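Local coordinates for cobalamin (Vitamin B12) biosynthesis CbiX protein (PDB 3LYH) that probably acts as a metal-binding lyase of the CbiX family, linked to cobalamin (vitamin B12) biosynthesis, at residues B[8-13]-B[66-71]. Sequence-based numbering, arbitrary orientation.
Sequences IILLAH and TVVPLF
With CG anti to the carbonyl carbon in both H13 (chi1 -86°) and F71 (chi1 -71°), the two rings meet just past the ends of neighbouring parallel strands in the central sheet of a chelatase-like alpha/beta fold. F71 turns its CE2–CZ edge to one imidazole face, an offset edge-to-face pair with planes at 78° and H13 CD2 3.4 Å from F71 CE2. H13 ND1 is hydrogen-bonded to E44 OE2. Behind the rings, strands 8-12 and 66-69, the two inner strands of the sheet, run in register. I9 N binds T66 O almost straight and in the carbonyl plane, and V68 N reaches I9 O at 2.8 Å, nearly along the C=O axis. Toward the C-terminal end the donors sit above the carbonyl planes: L11 N over that of V68 O, then L70 N over that of L11 O at 2.7 Å. On one face L10 CD2 packs beside V68 CB, while L10 CB meets L70 CD1 at 3.8 Å; the second subunit packs on this face, with its V117 on L10 and its I113 on L70. On the other face, beside helix 50-59, the side chains of L11 and V67 cross obliquely, L11 CB touching V67 CG1. L70 centres an inverse gamma turn, and its carbonyl O accepts a hydrogen bond from a water that in turn accepts one from H13 N; that water sits 3.5 Å above the centre of the F71 ring.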
loop_
_atom_site.group_PDB
_atom_site.type_symbol
_atom_site.label_atom_id
_atom_site.label_comp_id
_atom_site.label_asym_id
_atom_site.label_seq_id
_atom_site.Cartn_x
_atom_site.Cartn_y
_atom_site.Cartn_z
ATOM N N ILE B 8 -16.623 3.406 9.588
ATOM C CA ILE B 8 -15.583 3.179 8.599
ATOM C C ILE B 8 -15.020 1.773 8.822
ATOM O O ILE B 8 -14.696 1.381 9.934
ATOM C CB ILE B 8 -14.442 4.200 8.750
ATOM C CG1 ILE B 8 -14.906 5.602 8.337
ATOM C CG2 ILE B 8 -13.189 3.765 7.959
ATOM C CD1 ILE B 8 -14.967 5.783 6.780
ATOM N N ILE B 9 -14.925 1.017 7.737
ATOM C CA ILE B 9 -14.253 -0.272 7.711
ATOM C C ILE B 9 -13.052 -0.133 6.795
ATOM O O ILE B 9 -13.218 0.101 5.582
ATOM C CB ILE B 9 -15.168 -1.414 7.223
ATOM C CG1 ILE B 9 -16.379 -1.483 8.124
ATOM C CG2 ILE B 9 -14.419 -2.766 7.304
ATOM C CD1 ILE B 9 -17.449 -2.522 7.724
ATOM N N LEU B 10 -11.862 -0.280 7.363
ATOM C CA LEU B 10 -10.604 -0.327 6.593
ATOM C C LEU B 10 -10.430 -1.748 6.170
ATOM O O LEU B 10 -10.312 -2.616 7.028
ATOM C CB LEU B 10 -9.400 0.156 7.384
ATOM C CG LEU B 10 -9.483 1.563 7.944
ATOM C CD1 LEU B 10 -8.239 1.983 8.737
ATOM C CD2 LEU B 10 -9.810 2.568 6.899
ATOM N N LEU B 11 -10.442 -2.006 4.861
ATOM C CA LEU B 11 -10.482 -3.380 4.346
ATOM C C LEU B 11 -9.157 -3.795 3.764
ATOM O O LEU B 11 -8.704 -3.205 2.803
ATOM C CB LEU B 11 -11.585 -3.590 3.313
ATOM C CG LEU B 11 -11.816 -5.044 2.867
ATOM C CD1 LEU B 11 -12.314 -5.850 4.004
ATOM C CD2 LEU B 11 -12.812 -5.085 1.678
ATOM N N ALA B 12 -8.584 -4.869 4.361
ATOM C CA ALA B 12 -7.278 -5.435 3.897
ATOM C C ALA B 12 -7.467 -6.876 3.367
ATOM O O ALA B 12 -8.441 -7.521 3.718
ATOM C CB ALA B 12 -6.252 -5.431 5.092
ATOM N N HIS B 13 -6.556 -7.409 2.545
ATOM C CA HIS B 13 -6.405 -8.910 2.480
ATOM C C HIS B 13 -5.847 -9.461 3.760
ATOM O O HIS B 13 -4.913 -8.880 4.324
ATOM C CB HIS B 13 -5.416 -9.335 1.386
ATOM C CG HIS B 13 -6.016 -9.466 0.038
ATOM N ND1 HIS B 13 -7.190 -10.152 -0.187
ATOM C CD2 HIS B 13 -5.608 -9.002 -1.169
ATOM C CE1 HIS B 13 -7.499 -10.077 -1.471
ATOM N NE2 HIS B 13 -6.555 -9.384 -2.086
ATOM N N THR B 66 -18.937 2.833 5.338
ATOM C CA THR B 66 -18.085 3.095 4.178
ATOM C C THR B 66 -16.871 2.185 4.324
ATOM O O THR B 66 -16.204 2.209 5.348
ATOM C CB THR B 66 -17.663 4.564 4.049
ATOM O OG1 THR B 66 -18.856 5.362 3.882
ATOM C CG2 THR B 66 -16.705 4.793 2.862
ATOM N N VAL B 67 -16.676 1.353 3.310
ATOM C CA VAL B 67 -15.478 0.502 3.156
ATOM C C VAL B 67 -14.421 1.265 2.419
ATOM O O VAL B 67 -14.650 1.718 1.281
ATOM C CB VAL B 67 -15.826 -0.804 2.426
ATOM C CG1 VAL B 67 -14.580 -1.637 2.152
ATOM C CG2 VAL B 67 -16.832 -1.646 3.267
ATOM N N VAL B 68 -13.282 1.432 3.085
ATOM C CA VAL B 68 -12.078 2.099 2.519
ATOM C C VAL B 68 -11.034 0.971 2.286
ATOM O O VAL B 68 -10.436 0.468 3.259
ATOM C CB VAL B 68 -11.478 3.154 3.455
ATOM C CG1 VAL B 68 -10.247 3.814 2.819
ATOM C CG2 VAL B 68 -12.508 4.235 3.819
ATOM N N PRO B 69 -10.835 0.575 0.999
ATOM C CA PRO B 69 -9.848 -0.488 0.738
ATOM C C PRO B 69 -8.416 -0.072 1.024
ATOM O O PRO B 69 -7.932 0.920 0.489
ATOM C CB PRO B 69 -10.070 -0.839 -0.727
ATOM C CG PRO B 69 -11.398 -0.319 -1.073
ATOM C CD PRO B 69 -11.532 0.934 -0.233
ATOM N N LEU B 70 -7.719 -0.830 1.863
ATOM C CA LEU B 70 -6.309 -0.598 2.201
ATOM C C LEU B 70 -5.428 -1.292 1.154
ATOM O O LEU B 70 -4.740 -2.308 1.404
ATOM C CB LEU B 70 -5.943 -1.077 3.601
ATOM C CG LEU B 70 -6.576 -0.342 4.755
ATOM C CD1 LEU B 70 -6.030 -0.868 6.087
ATOM C CD2 LEU B 70 -6.448 1.198 4.636
ATOM N N PHE B 71 -5.561 -0.787 -0.048
ATOM C CA PHE B 71 -4.914 -1.317 -1.276
ATOM C C PHE B 71 -4.315 -0.141 -2.022
ATOM O O PHE B 71 -4.961 0.914 -2.215
ATOM C CB PHE B 71 -5.916 -2.019 -2.205
ATOM C CG PHE B 71 -6.412 -3.315 -1.688
ATOM C CD1 PHE B 71 -7.400 -3.379 -0.742
ATOM C CD2 PHE B 71 -5.866 -4.512 -2.159
ATOM C CE1 PHE B 71 -7.867 -4.579 -0.259
ATOM C CE2 PHE B 71 -6.316 -5.719 -1.676
ATOM C CZ PHE B 71 -7.329 -5.748 -0.712
HETATM O O HOH W 1 -4.530 -5.171 1.498
#